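Local coordinates for hypothetical protein (Corynebacterium diphtheriae, PDB 2P4G) that probably acts as an NADP-dependent pyrimidine reductase of the RibD C-terminal type, an activity assigned to riboflavin biosynthesis, at residues I31-S43 against Y200-H213. Numbering follows the deposited sequence.
Sequences INEPECRAIAITS and YRQALSLGIVDRLH. With EDO (1,2-ethanediol), chain L.
The Arg37 guanidinium has the Arg211 CD methylene over one face, toward the rim. At its edge, Arg37 NH1 donates to His213 NE2 at 2.9 Å. The bond lies in the imidazole plane, and ring and guanidinium are 20° apart. As acceptor, NE2 is probably unprotonated. Arg37 NH1 also reaches Val22 O, and Trp72 makes a cation-pi contact with Arg37.

Glu35 OE2 forms salt bridges with Arg37 NE at 2.7 Å and Arg211 NH1 at 2.9 Å. Both come from well outside the carboxylate plane, on opposite faces. Arg211 NE forms a further salt bridge with Glu244.

Strands 35-43 and 211-213 are parallel neighbours in the central sheet. Ala38 N binds Arg211 O, Ala38 O takes His213 N, and Ala40 N binds His213 O. Where the pairing starts, Asp210 OD2 accepts from Cys36 N at 2.7 Å, almost straight (179°). Cys36 O takes Asp210 N at 2.8 Å. Asp210 OD1 pairs with Arg262.

On the face opposite Arg37, Arg211 and His213, Ala38 CB packs against Val209 CG1 and Leu212 CD1. With CG anti to the carbonyl carbon (chi1 -63°), the Tyr200 ring rises from helix 197-206 and its OH donates to Ile39 O at 2.5 Å. Ala40 CB lies 3.3 Å from Tyr200 CZ, oblique to the ring. A bound ethanediol, probably from crystallisation, links Ile41 N to Tyr200 OH through its O1.

In this reductase fold, helix 197-206 is tied to strand 35-43 through Tyr200, and the loop that follows through Asp210. Two arginines sharing one glutamate probably keep that buried carboxylate ionised.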
loop_
_atom_site.group_PDB
_atom_site.type_symbol
_atom_site.label_atom_id
_atom_site.label_comp_id
_atom_site.label_asym_id
_atom_site.label_seq_id
_atom_site.Cartn_x
_atom_site.Cartn_y
_atom_site.Cartn_z
ATOM N N ILE A 31 -30.269 5.231 -3.925
ATOM C CA ILE A 31 -31.592 5.858 -4.118
ATOM C C ILE A 31 -31.758 7.159 -3.342
ATOM O O ILE A 31 -32.152 8.180 -3.905
ATOM C CB ILE A 31 -32.753 4.895 -3.744
ATOM N N ASN A 32 -31.455 7.115 -2.048
ATOM C CA ASN A 32 -31.365 8.340 -1.252
ATOM C C ASN A 32 -30.705 8.217 0.123
ATOM O O ASN A 32 -30.859 9.119 0.960
ATOM N N GLU A 33 -29.962 7.130 0.348
ATOM C CA GLU A 33 -29.371 6.873 1.655
ATOM C C GLU A 33 -28.116 7.718 1.838
ATOM O O GLU A 33 -27.286 7.807 0.936
ATOM C CB GLU A 33 -29.043 5.388 1.836
ATOM N N PRO A 34 -27.971 8.345 3.015
ATOM C CA PRO A 34 -26.696 8.992 3.274
ATOM C C PRO A 34 -25.526 7.998 3.140
ATOM O O PRO A 34 -25.633 6.834 3.504
ATOM C CB PRO A 34 -26.829 9.504 4.716
ATOM C CG PRO A 34 -28.036 8.819 5.292
ATOM C CD PRO A 34 -28.912 8.460 4.147
ATOM N N GLU A 35 -24.433 8.465 2.570
ATOM C CA GLU A 35 -23.257 7.647 2.404
ATOM C C GLU A 35 -22.012 8.533 2.467
ATOM O O GLU A 35 -22.021 9.646 1.978
ATOM C CB GLU A 35 -23.304 6.890 1.080
ATOM C CG GLU A 35 -22.303 5.736 1.057
ATOM C CD GLU A 35 -22.147 5.067 -0.284
ATOM O OE1 GLU A 35 -23.028 5.199 -1.161
ATOM O OE2 GLU A 35 -21.117 4.406 -0.455
ATOM N N CYS A 36 -20.965 8.034 3.115
ATOM C CA CYS A 36 -19.664 8.691 3.098
ATOM C C CYS A 36 -18.603 7.777 2.492
ATOM O O CYS A 36 -18.484 6.612 2.869
ATOM C CB CYS A 36 -19.247 9.066 4.516
ATOM S SG CYS A 36 -17.624 9.822 4.637
ATOM N N ARG A 37 -17.843 8.333 1.558
ATOM C CA ARG A 37 -16.775 7.630 0.881
ATOM C C ARG A 37 -15.495 8.424 0.972
ATOM O O ARG A 37 -15.503 9.647 0.868
ATOM C CB ARG A 37 -17.097 7.425 -0.591
ATOM C CG ARG A 37 -18.393 6.724 -0.796
ATOM C CD ARG A 37 -18.421 6.082 -2.152
ATOM N NE ARG A 37 -19.732 5.550 -2.503
ATOM C CZ ARG A 37 -20.023 5.090 -3.709
ATOM N NH1 ARG A 37 -19.107 5.108 -4.673
ATOM N NH2 ARG A 37 -21.234 4.631 -3.955
ATOM N N ALA A 38 -14.399 7.708 1.165
ATOM C CA ALA A 38 -13.079 8.302 1.125
ATOM C C ALA A 38 -12.471 7.936 -0.229
ATOM O O ALA A 38 -12.652 6.821 -0.693
ATOM C CB ALA A 38 -12.242 7.781 2.272
ATOM N N ILE A 39 -11.787 8.882 -0.870
ATOM C CA ILE A 39 -11.093 8.618 -2.134
ATOM C C ILE A 39 -9.616 8.959 -1.995
ATOM O O ILE A 39 -9.255 10.031 -1.522
ATOM C CB ILE A 39 -11.754 9.339 -3.353
ATOM C CG1 ILE A 39 -11.031 8.957 -4.641
ATOM C CG2 ILE A 39 -11.812 10.884 -3.176
ATOM C CD1 ILE A 39 -11.921 8.916 -5.826
ATOM N N ALA A 40 -8.746 8.028 -2.374
ATOM C CA ALA A 40 -7.332 8.217 -2.064
ATOM C C ALA A 40 -6.441 7.550 -3.113
ATOM O O ALA A 40 -6.896 6.690 -3.873
ATOM C CB ALA A 40 -7.020 7.730 -0.614
ATOM N N ILE A 41 -5.204 8.034 -3.193
ATOM C CA ILE A 41 -4.165 7.470 -4.042
ATOM C C ILE A 41 -2.947 7.123 -3.180
ATOM O O ILE A 41 -2.624 7.817 -2.225
ATOM C CB ILE A 41 -3.801 8.453 -5.229
ATOM C CG1 ILE A 41 -2.870 7.773 -6.244
ATOM C CG2 ILE A 41 -3.213 9.732 -4.716
ATOM C CD1 ILE A 41 -2.812 8.499 -7.585
ATOM N N THR A 42 -2.267 6.038 -3.517
ATOM C CA THR A 42 -1.119 5.586 -2.744
ATOM C C THR A 42 -0.108 4.916 -3.666
ATOM O O THR A 42 -0.480 4.340 -4.689
ATOM C CB THR A 42 -1.567 4.566 -1.640
ATOM O OG1 THR A 42 -0.438 4.182 -0.849
ATOM C CG2 THR A 42 -2.238 3.309 -2.252
ATOM N N SER A 43 1.170 5.013 -3.309
ATOM C CA SER A 43 2.178 4.122 -3.856
ATOM C C SER A 43 1.855 2.710 -3.389
ATOM O O SER A 43 1.035 2.512 -2.474
ATOM C CB SER A 43 3.557 4.566 -3.400
ATOM O OG SER A 43 3.766 4.331 -2.027
ATOM N N TYR A 200 -8.479 11.147 6.544
ATOM C CA TYR A 200 -8.807 9.719 6.392
ATOM C C TYR A 200 -8.768 9.029 7.734
ATOM O O TYR A 200 -9.689 8.309 8.107
ATOM C CB TYR A 200 -7.800 9.004 5.491
ATOM C CG TYR A 200 -7.719 9.479 4.066
ATOM C CD1 TYR A 200 -8.854 9.804 3.344
ATOM C CD2 TYR A 200 -6.510 9.526 3.410
ATOM C CE1 TYR A 200 -8.772 10.205 2.038
ATOM C CE2 TYR A 200 -6.431 9.943 2.100
ATOM C CZ TYR A 200 -7.557 10.285 1.428
ATOM O OH TYR A 200 -7.474 10.696 0.107
ATOM N N ARG A 201 -7.686 9.269 8.464
ATOM C CA ARG A 201 -7.472 8.665 9.779
ATOM C C ARG A 201 -8.573 9.013 10.773
ATOM O O ARG A 201 -9.132 8.129 11.422
ATOM C CB ARG A 201 -6.109 9.111 10.315
ATOM C CG ARG A 201 -5.662 8.483 11.655
ATOM C CD ARG A 201 -5.733 6.971 11.640
ATOM N NE ARG A 201 -5.000 6.344 12.751
ATOM C CZ ARG A 201 -3.673 6.256 12.820
ATOM N NH1 ARG A 201 -2.927 6.755 11.847
ATOM N NH2 ARG A 201 -3.077 5.676 13.861
ATOM N N GLN A 202 -8.870 10.299 10.913
ATOM C CA GLN A 202 -9.914 10.734 11.848
ATOM C C GLN A 202 -11.266 10.128 11.463
ATOM O O GLN A 202 -12.028 9.757 12.330
ATOM C CB GLN A 202 -10.018 12.270 11.893
ATOM C CG GLN A 202 -8.823 12.995 12.545
ATOM C CD GLN A 202 -8.830 14.535 12.338
ATOM O OE1 GLN A 202 -8.565 15.051 11.235
ATOM N NE2 GLN A 202 -9.142 15.266 13.418
ATOM N N ALA A 203 -11.538 10.009 10.161
ATOM C CA ALA A 203 -12.821 9.494 9.660
ATOM C C ALA A 203 -12.989 7.989 9.908
ATOM O O ALA A 203 -14.051 7.528 10.307
ATOM C CB ALA A 203 -12.957 9.809 8.148
ATOM N N LEU A 204 -11.936 7.230 9.629
ATOM C CA LEU A 204 -11.912 5.796 9.890
ATOM C C LEU A 204 -12.117 5.497 11.349
ATOM O O LEU A 204 -12.931 4.649 11.694
ATOM C CB LEU A 204 -10.590 5.177 9.433
ATOM C CG LEU A 204 -10.484 5.104 7.910
ATOM C CD1 LEU A 204 -9.035 4.909 7.429
ATOM C CD2 LEU A 204 -11.405 4.004 7.413
ATOM N N SER A 205 -11.391 6.195 12.212
ATOM C CA SER A 205 -11.503 5.939 13.649
ATOM C C SER A 205 -12.832 6.419 14.241
ATOM O O SER A 205 -13.258 5.922 15.264
ATOM C CB SER A 205 -10.324 6.549 14.403
ATOM O OG SER A 205 -10.463 7.947 14.491
ATOM N N LEU A 206 -13.483 7.384 13.606
ATOM C CA LEU A 206 -14.851 7.749 13.977
ATOM C C LEU A 206 -15.852 6.754 13.390
ATOM O O LEU A 206 -17.010 6.728 13.786
ATOM C CB LEU A 206 -15.192 9.168 13.510
ATOM C CG LEU A 206 -14.714 10.332 14.390
ATOM C CD1 LEU A 206 -15.547 10.417 15.657
ATOM C CD2 LEU A 206 -13.227 10.205 14.745
ATOM N N GLY A 207 -15.410 5.952 12.432
ATOM C CA GLY A 207 -16.259 4.944 11.806
ATOM C C GLY A 207 -17.313 5.518 10.866
ATOM O O GLY A 207 -18.412 4.991 10.768
ATOM N N ILE A 208 -16.989 6.585 10.156
ATOM C CA ILE A 208 -17.994 7.235 9.333
ATOM C C ILE A 208 -17.809 6.918 7.853
ATOM O O ILE A 208 -18.646 7.276 7.043
ATOM C CB ILE A 208 -18.050 8.780 9.584
ATOM C CG1 ILE A 208 -16.777 9.480 9.110
ATOM C CG2 ILE A 208 -18.298 9.077 11.077
ATOM C CD1 ILE A 208 -16.776 10.942 9.393
ATOM N N VAL A 209 -16.718 6.236 7.513
ATOM C CA VAL A 209 -16.412 5.887 6.131
ATOM C C VAL A 209 -17.113 4.582 5.800
ATOM O O VAL A 209 -16.896 3.568 6.475
ATOM C CB VAL A 209 -14.884 5.780 5.921
ATOM C CG1 VAL A 209 -14.547 5.386 4.469
ATOM C CG2 VAL A 209 -14.207 7.122 6.297
ATOM N N ASP A 210 -17.992 4.621 4.803
ATOM C CA ASP A 210 -18.747 3.434 4.361
ATOM C C ASP A 210 -18.015 2.665 3.280
ATOM O O ASP A 210 -18.105 1.456 3.212
ATOM C CB ASP A 210 -20.089 3.848 3.774
ATOM C CG ASP A 210 -20.920 4.603 4.746
ATOM O OD1 ASP A 210 -21.223 4.000 5.784
ATOM O OD2 ASP A 210 -21.252 5.786 4.493
ATOM N N ARG A 211 -17.354 3.405 2.393
ATOM C CA ARG A 211 -16.617 2.843 1.255
ATOM C C ARG A 211 -15.377 3.658 1.014
ATOM O O ARG A 211 -15.347 4.843 1.327
ATOM C CB ARG A 211 -17.413 2.900 -0.045
ATOM C CG ARG A 211 -18.278 1.755 -0.208
ATOM C CD ARG A 211 -18.995 1.712 -1.531
ATOM N NE ARG A 211 -19.852 0.541 -1.436
ATOM C CZ ARG A 211 -20.986 0.502 -0.743
ATOM N NH1 ARG A 211 -21.480 1.593 -0.158
ATOM N NH2 ARG A 211 -21.666 -0.629 -0.685
ATOM N N LEU A 212 -14.404 3.000 0.393
ATOM C CA LEU A 212 -13.132 3.583 0.035
ATOM C C LEU A 212 -12.880 3.337 -1.444
ATOM O O LEU A 212 -12.995 2.208 -1.900
ATOM C CB LEU A 212 -12.035 2.918 0.872
ATOM C CG LEU A 212 -10.574 3.261 0.623
ATOM C CD1 LEU A 212 -10.317 4.744 0.800
ATOM C CD2 LEU A 212 -9.750 2.416 1.568
ATOM N N HIS A 213 -12.576 4.410 -2.173
ATOM C CA HIS A 213 -11.987 4.321 -3.482
ATOM C C HIS A 213 -10.489 4.519 -3.327
ATOM O O HIS A 213 -10.055 5.581 -2.919
ATOM C CB HIS A 213 -12.547 5.398 -4.383
ATOM C CG HIS A 213 -13.975 5.190 -4.710
ATOM N ND1 HIS A 213 -14.390 4.519 -5.839
ATOM C CD2 HIS A 213 -15.096 5.522 -4.030
ATOM C CE1 HIS A 213 -15.709 4.456 -5.843
ATOM N NE2 HIS A 213 -16.160 5.068 -4.761
HETATM C C1 EDO L . -3.962 10.628 -1.209
HETATM O O1 EDO L . -5.239 10.573 -1.869
HETATM C C2 EDO L . -3.770 12.013 -0.589
HETATM O O2 EDO L . -4.569 12.123 0.592
#